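Local coordinates for protein dTDP-4-dehydrorhamnose 3-epimerase (Streptomyces niveus, PDB 2C0Z) that catalyses the 3-epimerisation of dTDP-6-deoxy-D-xylo-4-hexulose, working with NovU on the route to the aminocoumarin antibiotic novobiocin, at residues A[80-85]-A[117-122]; A[88-93]-A[135-140]; A[15-20]-A[94-99]. All coordinates share one frame; numbering follows the deposited sequence.

How the interactions relate
Interactions 1 and 2 meet where strand 81-87 lies between strands 119-122 and 136-143. T84 O probably accepts a hydrogen bond from C140 N at 2.8 Å, and L139 CD2 packs on C85 CB at 3.5 Å. Their centres are 11 Å apart. Interaction 3 sits about 14 Å from interaction 1, centre to centre, with V20 CG1 lying 3.4 Å from Y121 O. Interactions 2 and 3 use successive parts of strand 89-96, their centres 20 Å apart. All three approach the presumed active site: K81 is a substrate residue by similarity, V83 and L139 lie near Y141, the likely proton donor, and V94 lies near H128.

Interaction 1 (A[80-85]-A[117-122]); sequences AKYVTC and RRAVYL. With EDO (1,2-ethanediol), chain C; EDO (1,2-ethanediol), chain D.
The T84 hydroxyl donates to R118 O, with OG1 at 2.7 Å; water 2, which accepts from C85 N, lies 2.8 Å from the same R118 O and probably donates to it. OG1 comes from above the carbonyl plane, about 43° out of it, and T84 carries it anti to its backbone N (chi1 -164°). Water 1 then links this hydroxyl to R117 O. The cluster closes one end of an antiparallel strand pair in the RmlC-like cupin barrel, where K81 with L122 and V83 with V120 are hydrogen-bonded pairs and Y82 faces Y121 in a non-hydrogen-bonded one. The four amide bonds are all fairly straight; V83 N to V120 O is 2.8 Å.

On one face of the sheet the two tyrosine side chains cross at about a right angle. Y82 CD2 rests 3.8 Å from Y121 CB, while CE1, across the Y82 ring, meets the A119 methyl. The Y82 hydroxyl bonds to W38 O. On the opposite face V83 and V120 lie side by side, CG1 of V83 being 4.0 Å from V120 CB. Next to them L122 takes the crowded position for CG (chi1 51°), which brings CD2 to 3.6 Å from K81 O. This face turns to the probable catalytic region: V83 packs on Y141, and K81, which by similarity binds substrate, sends NZ away from L122 to Q79 and S143.

Beyond the strands the arginines diverge. R117 NH1 reaches C85 O through water 3, and its chain packs on V61 of the second subunit. R118 NH1 pairs with E22, while R118 NE binds O1 of an ethanediol at 2.9 Å and R118 NH2 takes O2 of the same molecule at 3.1 Å.

Interaction 2 (A[88-93]-A[135-140]); sequences GAVFDV and DEATLC
Strands 89-93 and 136-140 cross face to face at 62°, their axes 6.6 Å apart at closest, the nearest CA pair being G88 and A137, 4.5 Å apart. They belong to different sheets of the cupin barrel, 89-96 in one and 136-143 in the other, so the contact is packing across the barrel interior and the two strands share no backbone pairing.

V90 is central to it. Its side chain points at the facing strand and divides its two methyls between two partners. CG1, anti to the carbonyl carbon of V90 (chi1 -51°), comes down on the A137 methyl, CB, at 3.5 Å. CG2 meets the end of L139 tip to tip, 3.8 Å from CD2, and that same CD2 lies 3.9 Å from CG1, so it sits against both valine branches. L139 starts off to one side of the contact but brings its branched end back toward V90. F130 of strand 126-132 packs on both V90 and L139.

At the G88 end the two backbones close up. G88, with no side chain and with a positive phi, lets A137 and E136 O approach. S134 ties the two chains together here, its OG accepting from A89 N and donating to E136 O. Further along the strand D92 OD1 holds H128 NE2, making D92 a second-shell neighbour of a probable substrate residue. The A137 methyl also touches polar backbone, its CB standing 3.6 Å from A89 O.

Interaction 3 (A[15-20]-A[94-99]); sequences LGIEGV and VVDLRV. With EDO (1,2-ethanediol), chain E.
This is a loop-to-strand contact, part apolar and part polar: the reversal I17 to V20, between strands 11-14 and 20-30, lies against the end of strand 89-96 and the loop that follows it. The polar part is R98 reaching E18 O. R98 NH2 donates at 2.8 Å, lying in the carbonyl plane and on a lone pair of that oxygen, though the bond is bent, 137° at the hydrogen. NH1 adds a weaker bond to the same O.

The guanidinium is fixed in place by D96. R98 turns its NE and NH2 side to the carboxylate in a two-pronged salt bridge: R98 NE to D96 OD1 at 2.8 Å and R98 NH2 to D96 OD2 at 2.9 Å. Both meet the carboxylate from above its plane. D96 OD1 also accepts R98 N, from the opposite face, which makes an Asx turn just as the strand ends. OD2 has further partners in T103 and S101, so the carboxylate is held from several sides.

Residues 17-20 form a type II beta turn, with G19 at a positive phi of 95°, and V20 then begins strand 20-30 of the cupin fold. I17 and V20 supply the loop's apolar side. I17 CG2 rests against the point where the two charged groups join, 3.5 Å from R98 NH2 and 3.7 Å from D96 OD2, whereas CD1 runs on past D96 to V94 CG2 at 4.1 Å. V20 meets V94 tip to tip, CG1 to CG2, beside I126, which also packs on I17 and D96.

On the turn's backbone an ethanediol is bound, probably from the crystallisation liquor: G19 N donates to its O1, and its O2 donates to V20 O at 2.8 Å.

Interaction 1 (A[80-85]-A[117-122])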
ATOM      1  N   ALA A  80     -13.784  -1.711  -7.150  1.00 12.53           N
ATOM      2  CA  ALA A  80     -13.766  -1.263  -5.765  1.00 11.42           C
ATOM      3  C   ALA A  80     -12.364  -0.794  -5.425  1.00 11.61           C
ATOM      4  O   ALA A  80     -11.405  -1.269  -5.998  1.00 12.31           O
ATOM      5  CB  ALA A  80     -14.129  -2.385  -4.873  1.00 12.02           C
ATOM      6  N   LYS A  81     -12.274   0.140  -4.491  1.00 11.54           N
ATOM      7  CA  LYS A  81     -10.992   0.757  -4.139  1.00 12.24           C
ATOM      8  C   LYS A  81     -10.861   0.846  -2.631  1.00 11.07           C
ATOM      9  O   LYS A  81     -11.833   1.100  -1.927  1.00 11.05           O
ATOM     10  CB  LYS A  81     -10.893   2.195  -4.695  1.00 14.09           C
ATOM     11  CG  LYS A  81     -10.648   2.322  -6.152  1.00 19.51           C
ATOM     12  CD  LYS A  81     -10.415   3.827  -6.492  1.00 24.87           C
ATOM     13  CE  LYS A  81      -9.262   3.987  -7.444  1.00 28.52           C
ATOM     14  NZ  LYS A  81      -9.270   2.934  -8.497  1.00 31.36           N
ATOM     15  N   TYR A  82      -9.635   0.701  -2.158  1.00  9.46           N
ATOM     16  CA  TYR A  82      -9.288   0.775  -0.744  1.00  9.59           C
ATOM     17  C   TYR A  82      -8.150   1.757  -0.654  1.00  9.51           C
ATOM     18  O   TYR A  82      -7.047   1.486  -1.120  1.00  9.88           O
ATOM     19  CB  TYR A  82      -8.919  -0.639  -0.289  1.00  8.95           C
ATOM     20  CG  TYR A  82      -8.854  -0.910   1.195  1.00  9.25           C
ATOM     21  CD1 TYR A  82      -7.724  -0.590   1.911  1.00  8.34           C
ATOM     22  CD2 TYR A  82      -9.915  -1.498   1.870  1.00 10.04           C
ATOM     23  CE1 TYR A  82      -7.635  -0.849   3.276  1.00  8.40           C
ATOM     24  CE2 TYR A  82      -9.843  -1.771   3.213  1.00 10.02           C
ATOM     25  CZ  TYR A  82      -8.684  -1.454   3.924  1.00  8.85           C
ATOM     26  OH  TYR A  82      -8.623  -1.771   5.254  1.00 10.24           O
ATOM     27  N   VAL A  83      -8.430   2.913  -0.066  1.00  8.60           N
ATOM     28  CA  VAL A  83      -7.563   4.078  -0.139  1.00  9.09           C
ATOM     29  C   VAL A  83      -7.079   4.541   1.223  1.00  9.22           C
ATOM     30  O   VAL A  83      -7.856   4.613   2.172  1.00  9.28           O
ATOM     31  CB  VAL A  83      -8.173   5.226  -0.971  0.50  9.61           C
ATOM     32  CG1 VAL A  83      -9.409   5.798  -0.327  0.50  9.74           C
ATOM     33  CG2 VAL A  83      -7.140   6.317  -1.249  0.50 10.31           C
ATOM     34  N   THR A  84      -5.793   4.919   1.294  1.00  8.95           N
ATOM     35  CA  THR A  84      -5.246   5.509   2.499  1.00  8.45           C
ATOM     36  C   THR A  84      -4.205   6.562   2.185  1.00  7.82           C
ATOM     37  O   THR A  84      -3.644   6.583   1.088  1.00  9.16           O
ATOM     38  CB  THR A  84      -4.664   4.390   3.397  1.00  8.51           C
ATOM     39  OG1 THR A  84      -4.469   4.878   4.711  1.00  8.55           O
ATOM     40  CG2 THR A  84      -3.293   3.920   2.961  1.00  9.26           C
ATOM     41  N   CYS A  85      -3.975   7.476   3.112  1.00  7.58           N
ATOM     42  CA  CYS A  85      -2.923   8.480   2.930  1.00  8.18           C
ATOM     43  C   CYS A  85      -1.717   8.106   3.763  1.00  7.78           C
ATOM     44  O   CYS A  85      -1.808   7.965   4.980  1.00  8.80           O
ATOM     45  CB  CYS A  85      -3.433   9.857   3.294  1.00  8.58           C
ATOM     46  SG  CYS A  85      -2.157  11.146   3.255  1.00  9.77           S
ATOM     47  N   ARG A 117      -4.174   7.717  10.019  1.00  9.18           N
ATOM     48  CA  ARG A 117      -3.917   6.641   9.075  1.00  9.32           C
ATOM     49  C   ARG A 117      -5.117   5.718   8.805  1.00  9.20           C
ATOM     50  O   ARG A 117      -4.984   4.482   8.650  1.00  9.62           O
ATOM     51  CB  ARG A 117      -2.692   5.851   9.517  1.00  9.45           C
ATOM     52  CG  ARG A 117      -1.422   6.681   9.499  1.00  8.42           C
ATOM     53  CD  ARG A 117      -0.150   5.846   9.641  1.00  9.15           C
ATOM     54  NE  ARG A 117       1.093   6.641   9.688  1.00 10.58           N
ATOM     55  CZ  ARG A 117       1.805   7.004   8.637  1.00 10.32           C
ATOM     56  NH1 ARG A 117       1.478   6.628   7.409  1.00 10.85           N
ATOM     57  NH2 ARG A 117       2.898   7.737   8.828  1.00 11.62           N
ATOM     58  N   ARG A 118      -6.293   6.345   8.714  1.00  9.43           N
ATOM     59  CA  ARG A 118      -7.516   5.663   8.328  1.00  9.31           C
ATOM     60  C   ARG A 118      -7.464   5.295   6.837  1.00  8.32           C
ATOM     61  O   ARG A 118      -6.650   5.824   6.060  1.00  8.77           O
ATOM     62  CB  ARG A 118      -8.744   6.511   8.645  1.00  9.95           C
ATOM     63  CG  ARG A 118      -8.756   7.039  10.071  1.00 13.91           C
ATOM     64  CD  ARG A 118      -9.433   6.151  10.968  1.00 16.91           C
ATOM     65  NE  ARG A 118      -9.355   6.488  12.399  1.00 17.65           N
ATOM     66  CZ  ARG A 118     -10.364   6.936  13.112  1.00 20.18           C
ATOM     67  NH1 ARG A 118     -11.551   7.178  12.557  1.00 20.53           N
ATOM     68  NH2 ARG A 118     -10.184   7.169  14.399  1.00 21.92           N
ATOM     69  N   ALA A 119      -8.334   4.376   6.466  1.00  8.30           N
ATOM     70  CA  ALA A 119      -8.533   3.974   5.088  1.00  8.85           C
ATOM     71  C   ALA A 119     -10.036   4.050   4.791  1.00  9.29           C
ATOM     72  O   ALA A 119     -10.861   3.941   5.700  1.00  9.85           O
ATOM     73  CB  ALA A 119      -7.994   2.583   4.838  1.00  9.42           C
ATOM     74  N   VAL A 120     -10.361   4.229   3.515  1.00  9.42           N
ATOM     75  CA  VAL A 120     -11.722   4.172   3.055  1.00  9.45           C
ATOM     76  C   VAL A 120     -11.835   3.111   1.991  1.00  9.09           C
ATOM     77  O   VAL A 120     -11.018   3.065   1.074  1.00  9.44           O
ATOM     78  CB  VAL A 120     -12.212   5.541   2.533  1.00 10.75           C
ATOM     79  CG1 VAL A 120     -13.536   5.428   1.831  1.00 13.50           C
ATOM     80  CG2 VAL A 120     -12.338   6.541   3.649  1.00 11.09           C
ATOM     81  N   TYR A 121     -12.848   2.247   2.125  1.00  8.37           N
ATOM     82  CA  TYR A 121     -13.207   1.274   1.115  1.00  9.13           C
ATOM     83  C   TYR A 121     -14.466   1.765   0.422  1.00  9.54           C
ATOM     84  O   TYR A 121     -15.446   2.128   1.065  1.00  9.77           O
ATOM     85  CB  TYR A 121     -13.451  -0.095   1.721  1.00  9.07           C
ATOM     86  CG  TYR A 121     -14.073  -1.061   0.747  1.00 10.03           C
ATOM     87  CD1 TYR A 121     -13.311  -1.610  -0.279  1.00  9.84           C
ATOM     88  CD2 TYR A 121     -15.412  -1.419   0.831  1.00 13.11           C
ATOM     89  CE1 TYR A 121     -13.862  -2.482  -1.196  1.00 13.43           C
ATOM     90  CE2 TYR A 121     -15.961  -2.293  -0.097  1.00 13.54           C
ATOM     91  CZ  TYR A 121     -15.173  -2.809  -1.104  1.00 13.90           C
ATOM     92  OH  TYR A 121     -15.699  -3.717  -2.031  1.00 17.52           O
ATOM     93  N   LEU A 122     -14.419   1.780  -0.890  1.00 10.10           N
ATOM     94  CA  LEU A 122     -15.586   2.136  -1.697  1.00 10.76           C
ATOM     95  C   LEU A 122     -15.886   1.080  -2.724  1.00 10.81           C
ATOM     96  O   LEU A 122     -14.999   0.590  -3.413  1.00 10.63           O
ATOM     97  CB  LEU A 122     -15.444   3.500  -2.347  1.00 12.02           C
ATOM     98  CG  LEU A 122     -14.198   3.808  -3.134  1.00 12.92           C
ATOM     99  CD1 LEU A 122     -14.497   4.755  -4.271  1.00 17.14           C
ATOM    100  CD2 LEU A 122     -13.131   4.420  -2.232  1.00 14.41           C
TER
HETATM  101  C1  EDO C1192      -5.943   5.295  14.511  1.00 20.38           C
HETATM  102  O1  EDO C1192      -6.748   5.776  13.456  1.00 16.97           O
HETATM  103  C2  EDO C1192      -6.179   6.177  15.712  1.00 23.09           C
HETATM  104  O2  EDO C1192      -7.576   6.328  15.934  1.00 22.16           O
HETATM  105  C1  EDO D1193       3.461   9.167  12.746  1.00 24.93           C
HETATM  106  O1  EDO D1193       3.211   8.173  11.745  1.00 23.01           O
HETATM  107  C2  EDO D1193       2.574  10.411  12.629  1.00 24.48           C
HETATM  108  O2  EDO D1193       2.807  11.047  11.375  1.00 25.24           O
HETATM  109  O   HOH W   1      -3.027   3.640   6.760  1.00 10.19           O
HETATM  110  O   HOH W   2      -4.928   7.986   5.770  1.00  8.61           O
HETATM  111  O   HOH W   3      -1.077   5.648   6.367  1.00 10.71           O

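Interaction 2 (A[88-93]-A[135-140])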
ATOM      1  N   GLY A  88       1.388  12.962   4.625  1.00  8.77           N
ATOM      2  CA  GLY A  88       0.642  14.184   4.507  1.00  9.19           C
ATOM      3  C   GLY A  88      -0.804  14.021   4.926  1.00  9.18           C
ATOM      4  O   GLY A  88      -1.135  13.234   5.821  1.00  9.47           O
ATOM      5  N   ALA A  89      -1.663  14.822   4.302  1.00  9.12           N
ATOM      6  CA  ALA A  89      -3.073  14.823   4.632  1.00  9.18           C
ATOM      7  C   ALA A  89      -3.902  15.183   3.414  1.00  9.71           C
ATOM      8  O   ALA A  89      -3.539  16.065   2.639  1.00  9.63           O
ATOM      9  CB  ALA A  89      -3.377  15.820   5.782  1.00  9.53           C
ATOM     10  N   VAL A  90      -5.031  14.507   3.266  1.00  9.50           N
ATOM     11  CA  VAL A  90      -5.977  14.818   2.187  1.00 10.16           C
ATOM     12  C   VAL A  90      -7.386  14.870   2.735  1.00 10.79           C
ATOM     13  O   VAL A  90      -7.704  14.250   3.755  1.00 10.04           O
ATOM     14  CB  VAL A  90      -5.970  13.855   0.974  1.00 11.77           C
ATOM     15  CG1 VAL A  90      -4.553  13.653   0.426  1.00 11.41           C
ATOM     16  CG2 VAL A  90      -6.698  12.543   1.260  1.00 13.03           C
ATOM     17  N   PHE A  91      -8.216  15.673   2.071  1.00 11.19           N
ATOM     18  CA  PHE A  91      -9.640  15.609   2.253  1.00 11.33           C
ATOM     19  C   PHE A  91     -10.145  14.654   1.178  1.00 10.72           C
ATOM     20  O   PHE A  91     -10.133  14.985  -0.015  1.00 11.99           O
ATOM     21  CB  PHE A  91     -10.227  17.008   2.099  1.00 12.21           C
ATOM     22  CG  PHE A  91     -11.714  17.089   2.348  1.00 14.08           C
ATOM     23  CD1 PHE A  91     -12.216  16.894   3.624  1.00 17.64           C
ATOM     24  CD2 PHE A  91     -12.601  17.373   1.301  1.00 18.47           C
ATOM     25  CE1 PHE A  91     -13.604  17.001   3.880  1.00 21.84           C
ATOM     26  CE2 PHE A  91     -13.977  17.520   1.549  1.00 19.59           C
ATOM     27  CZ  PHE A  91     -14.469  17.310   2.837  1.00 20.87           C
ATOM     28  N   ASP A  92     -10.569  13.472   1.592  1.00 10.26           N
ATOM     29  CA  ASP A  92     -10.980  12.414   0.675  1.00 10.49           C
ATOM     30  C   ASP A  92     -12.491  12.397   0.541  1.00 10.46           C
ATOM     31  O   ASP A  92     -13.215  12.445   1.534  1.00 11.32           O
ATOM     32  CB  ASP A  92     -10.508  11.068   1.227  1.00 10.94           C
ATOM     33  CG  ASP A  92     -10.694   9.970   0.240  1.00 12.61           C
ATOM     34  OD1 ASP A  92      -9.803   9.867  -0.643  1.00 13.61           O
ATOM     35  OD2 ASP A  92     -11.718   9.243   0.231  1.00 15.82           O
ATOM     36  N   VAL A  93     -12.977  12.306  -0.680  1.00 10.13           N
ATOM     37  CA  VAL A  93     -14.429  12.400  -0.946  1.00 10.69           C
ATOM     38  C   VAL A  93     -14.919  11.218  -1.736  1.00  9.76           C
ATOM     39  O   VAL A  93     -14.345  10.835  -2.782  1.00 10.07           O
ATOM     40  CB  VAL A  93     -14.753  13.715  -1.683  1.00 10.91           C
ATOM     41  CG1 VAL A  93     -16.219  13.822  -2.093  1.00 11.87           C
ATOM     42  CG2 VAL A  93     -14.386  14.879  -0.811  1.00 12.34           C
ATOM     43  N   ASP A 135       1.241  20.352   2.123  1.00 19.64           N
ATOM     44  CA  ASP A 135       1.919  20.950   0.995  1.00 20.72           C
ATOM     45  C   ASP A 135       2.031  19.923  -0.135  1.00 19.82           C
ATOM     46  O   ASP A 135       1.830  20.254  -1.302  1.00 19.93           O
ATOM     47  CB  ASP A 135       3.293  21.472   1.428  1.00 22.35           C
ATOM     48  CG  ASP A 135       3.190  22.751   2.265  1.00 26.59           C
ATOM     49  OD1 ASP A 135       2.145  23.462   2.203  1.00 29.61           O
ATOM     50  OD2 ASP A 135       4.106  23.091   3.031  1.00 31.55           O
ATOM     51  N   GLU A 136       2.351  18.694   0.220  1.00 18.86           N
ATOM     52  CA  GLU A 136       2.229  17.550  -0.700  1.00 18.87           C
ATOM     53  C   GLU A 136       1.614  16.410   0.075  1.00 16.85           C
ATOM     54  O   GLU A 136       1.816  16.344   1.274  1.00 17.57           O
ATOM     55  CB  GLU A 136       3.567  17.104  -1.250  1.00 20.06           C
ATOM     56  CG  GLU A 136       4.286  18.197  -2.063  1.00 25.28           C
ATOM     57  CD  GLU A 136       5.353  17.678  -3.024  1.00 30.99           C
ATOM     58  OE1 GLU A 136       5.831  16.523  -2.853  1.00 33.39           O
ATOM     59  OE2 GLU A 136       5.721  18.451  -3.969  1.00 33.95           O
ATOM     60  N   ALA A 137       0.943  15.487  -0.619  1.00 13.67           N
ATOM     61  CA  ALA A 137       0.272  14.337   0.034  1.00 11.75           C
ATOM     62  C   ALA A 137       0.362  13.100  -0.844  1.00 10.83           C
ATOM     63  O   ALA A 137       0.232  13.194  -2.054  1.00 10.57           O
ATOM     64  CB  ALA A 137      -1.182  14.659   0.294  1.00 12.49           C
ATOM     65  N   THR A 138       0.562  11.936  -0.227  1.00 10.29           N
ATOM     66  CA  THR A 138       0.700  10.686  -0.945  1.00  9.42           C
ATOM     67  C   THR A 138      -0.411   9.714  -0.559  1.00  9.91           C
ATOM     68  O   THR A 138      -0.556   9.372   0.618  1.00  9.17           O
ATOM     69  CB  THR A 138       2.060  10.049  -0.570  1.00  9.20           C
ATOM     70  OG1 THR A 138       3.132  10.978  -0.846  1.00 10.63           O
ATOM     71  CG2 THR A 138       2.327   8.805  -1.422  1.00  9.81           C
ATOM     72  N   LEU A 139      -1.202   9.303  -1.544  1.00  9.92           N
ATOM     73  CA  LEU A 139      -2.256   8.321  -1.373  1.00 10.79           C
ATOM     74  C   LEU A 139      -1.783   6.986  -1.919  1.00 11.05           C
ATOM     75  O   LEU A 139      -1.061   6.937  -2.914  1.00 11.42           O
ATOM     76  CB  LEU A 139      -3.527   8.738  -2.107  1.00 12.25           C
ATOM     77  CG  LEU A 139      -4.198   9.958  -1.551  1.00 13.73           C
ATOM     78  CD1 LEU A 139      -5.486  10.158  -2.325  1.00 16.35           C
ATOM     79  CD2 LEU A 139      -4.456   9.786  -0.088  1.00 16.77           C
ATOM     80  N   CYS A 140      -2.165   5.906  -1.235  1.00 11.31           N
ATOM     81  CA  CYS A 140      -1.954   4.556  -1.693  1.00 11.53           C
ATOM     82  C   CYS A 140      -3.315   3.907  -1.889  1.00 12.05           C
ATOM     83  O   CYS A 140      -4.203   4.050  -1.026  1.00 12.48           O
ATOM     84  CB  CYS A 140      -1.130   3.786  -0.666  1.00 12.06           C
ATOM     85  SG  CYS A 140      -0.717   2.115  -1.164  1.00 15.89           S
TER

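Interaction 3 (A[15-20]-A[94-99])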
ATOM      1  N   LEU A  15     -19.844   4.271   6.438  1.00 13.90           N
ATOM      2  CA  LEU A  15     -20.110   5.688   6.258  1.00 14.47           C
ATOM      3  C   LEU A  15     -21.589   5.818   5.834  1.00 14.08           C
ATOM      4  O   LEU A  15     -22.360   4.860   5.885  1.00 14.78           O
ATOM      5  CB  LEU A  15     -19.110   6.300   5.277  1.00 15.28           C
ATOM      6  CG  LEU A  15     -17.632   6.314   5.751  1.00 16.57           C
ATOM      7  CD1 LEU A  15     -16.773   7.126   4.823  1.00 20.15           C
ATOM      8  CD2 LEU A  15     -17.507   6.831   7.174  1.00 19.07           C
ATOM      9  N   GLY A  16     -21.996   7.012   5.432  1.00 14.11           N
ATOM     10  CA  GLY A  16     -23.396   7.256   5.137  1.00 14.22           C
ATOM     11  C   GLY A  16     -23.923   6.768   3.793  1.00 13.40           C
ATOM     12  O   GLY A  16     -25.124   6.816   3.534  1.00 14.92           O
ATOM     13  N   ILE A  17     -23.024   6.321   2.926  1.00 12.33           N
ATOM     14  CA  ILE A  17     -23.315   5.785   1.619  1.00 11.79           C
ATOM     15  C   ILE A  17     -23.121   4.282   1.677  1.00 12.30           C
ATOM     16  O   ILE A  17     -22.044   3.808   2.065  1.00 12.27           O
ATOM     17  CB  ILE A  17     -22.367   6.382   0.591  1.00 11.86           C
ATOM     18  CG1 ILE A  17     -22.636   7.885   0.453  1.00 13.01           C
ATOM     19  CG2 ILE A  17     -22.502   5.641  -0.733  1.00 11.38           C
ATOM     20  CD1 ILE A  17     -21.626   8.597  -0.407  1.00 15.82           C
ATOM     21  N   GLU A  18     -24.151   3.532   1.328  1.00 12.76           N
ATOM     22  CA  GLU A  18     -24.109   2.078   1.357  1.00 13.46           C
ATOM     23  C   GLU A  18     -22.998   1.582   0.454  1.00 12.88           C
ATOM     24  O   GLU A  18     -22.886   1.996  -0.689  1.00 13.61           O
ATOM     25  CB  GLU A  18     -25.443   1.500   0.891  1.00 14.84           C
ATOM     26  CG  GLU A  18     -25.494  -0.011   0.757  1.00 18.06           C
ATOM     27  CD  GLU A  18     -26.761  -0.502   0.067  1.00 23.91           C
ATOM     28  OE1 GLU A  18     -27.495   0.288  -0.581  1.00 24.78           O
ATOM     29  OE2 GLU A  18     -27.031  -1.709   0.185  1.00 29.70           O
ATOM     30  N   GLY A  19     -22.177   0.688   0.973  1.00 12.96           N
ATOM     31  CA  GLY A  19     -21.042   0.185   0.231  1.00 12.52           C
ATOM     32  C   GLY A  19     -19.733   0.893   0.506  1.00 12.68           C
ATOM     33  O   GLY A  19     -18.682   0.523  -0.066  1.00 15.49           O
ATOM     34  N   VAL A  20     -19.760   1.881   1.389  1.00 11.09           N
ATOM     35  CA  VAL A  20     -18.569   2.661   1.744  1.00 10.65           C
ATOM     36  C   VAL A  20     -18.299   2.488   3.230  1.00  9.82           C
ATOM     37  O   VAL A  20     -19.210   2.614   4.040  1.00 10.31           O
ATOM     38  CB  VAL A  20     -18.661   4.171   1.413  1.00 11.08           C
ATOM     39  CG1 VAL A  20     -17.365   4.877   1.788  1.00 10.99           C
ATOM     40  CG2 VAL A  20     -18.959   4.366  -0.048  1.00 12.42           C
ATOM     41  N   VAL A  94     -15.992  10.626  -1.240  1.00  9.67           N
ATOM     42  CA  VAL A  94     -16.723   9.605  -1.977  1.00 10.10           C
ATOM     43  C   VAL A  94     -18.059  10.195  -2.421  1.00  9.69           C
ATOM     44  O   VAL A  94     -18.682  11.014  -1.715  1.00  9.87           O
ATOM     45  CB  VAL A  94     -16.933   8.301  -1.174  1.00 10.16           C
ATOM     46  CG1 VAL A  94     -15.605   7.587  -0.925  1.00 11.65           C
ATOM     47  CG2 VAL A  94     -17.608   8.573   0.153  1.00 10.94           C
ATOM     48  N   VAL A  95     -18.494   9.780  -3.600  1.00  9.67           N
ATOM     49  CA  VAL A  95     -19.713  10.330  -4.216  1.00 10.35           C
ATOM     50  C   VAL A  95     -20.550   9.177  -4.701  1.00 10.16           C
ATOM     51  O   VAL A  95     -20.055   8.314  -5.425  1.00  9.97           O
ATOM     52  CB  VAL A  95     -19.375  11.226  -5.392  1.00 10.55           C
ATOM     53  CG1 VAL A  95     -20.684  11.809  -6.015  1.00 11.47           C
ATOM     54  CG2 VAL A  95     -18.398  12.315  -4.938  1.00 12.40           C
ATOM     55  N   ASP A  96     -21.807   9.120  -4.279  1.00 10.02           N
ATOM     56  CA  ASP A  96     -22.680   8.068  -4.770  1.00  9.78           C
ATOM     57  C   ASP A  96     -23.203   8.405  -6.138  1.00 10.42           C
ATOM     58  O   ASP A  96     -24.066   9.261  -6.258  1.00 11.12           O
ATOM     59  CB  ASP A  96     -23.831   7.848  -3.801  1.00  9.60           C
ATOM     60  CG  ASP A  96     -24.566   6.557  -4.034  1.00  9.21           C
ATOM     61  OD1 ASP A  96     -24.447   5.953  -5.135  1.00 10.05           O
ATOM     62  OD2 ASP A  96     -25.288   6.074  -3.134  1.00  9.78           O
ATOM     63  N   LEU A  97     -22.702   7.706  -7.166  1.00 11.00           N
ATOM     64  CA  LEU A  97     -23.069   7.967  -8.564  1.00 11.30           C
ATOM     65  C   LEU A  97     -24.106   6.964  -9.072  1.00 12.02           C
ATOM     66  O   LEU A  97     -24.397   6.933 -10.272  1.00 13.80           O
ATOM     67  CB  LEU A  97     -21.805   7.929  -9.431  1.00 10.93           C
ATOM     68  CG  LEU A  97     -20.779   9.022  -9.111  1.00 12.00           C
ATOM     69  CD1 LEU A  97     -19.530   8.774  -9.958  1.00 12.75           C
ATOM     70  CD2 LEU A  97     -21.341  10.403  -9.351  1.00 12.49           C
ATOM     71  N   ARG A  98     -24.650   6.141  -8.175  1.00 11.94           N
ATOM     72  CA  ARG A  98     -25.516   5.025  -8.563  1.00 11.83           C
ATOM     73  C   ARG A  98     -26.961   5.511  -8.679  1.00 12.10           C
ATOM     74  O   ARG A  98     -27.636   5.760  -7.683  1.00 12.49           O
ATOM     75  CB  ARG A  98     -25.425   3.912  -7.556  1.00 12.43           C
ATOM     76  CG  ARG A  98     -23.997   3.401  -7.357  1.00 12.84           C
ATOM     77  CD  ARG A  98     -23.853   2.470  -6.211  1.00 12.74           C
ATOM     78  NE  ARG A  98     -24.160   3.144  -4.950  1.00 12.94           N
ATOM     79  CZ  ARG A  98     -24.054   2.597  -3.732  1.00 12.63           C
ATOM     80  NH1 ARG A  98     -23.637   1.348  -3.556  1.00 13.39           N
ATOM     81  NH2 ARG A  98     -24.349   3.324  -2.671  1.00 12.56           N
ATOM     82  N   VAL A  99     -27.428   5.656  -9.898  1.00 12.90           N
ATOM     83  CA  VAL A  99     -28.776   6.122 -10.146  1.00 13.75           C
ATOM     84  C   VAL A  99     -29.778   5.174  -9.498  1.00 14.12           C
ATOM     85  O   VAL A  99     -29.754   3.956  -9.701  1.00 14.65           O
ATOM     86  CB  VAL A  99     -29.036   6.287 -11.653  1.00 14.07           C
ATOM     87  CG1 VAL A  99     -30.459   6.689 -11.910  1.00 16.21           C
ATOM     88  CG2 VAL A  99     -28.085   7.289 -12.244  1.00 14.24           C
TER
HETATM   89  C1  EDO E1194     -22.697  -0.850   4.707  1.00 24.69           C
HETATM   90  O1  EDO E1194     -23.307  -0.852   3.434  1.00 28.13           O
HETATM   91  C2  EDO E1194     -21.422  -0.052   4.482  1.00 22.70           C
HETATM   92  O2  EDO E1194     -21.682   1.264   4.053  1.00 18.18           O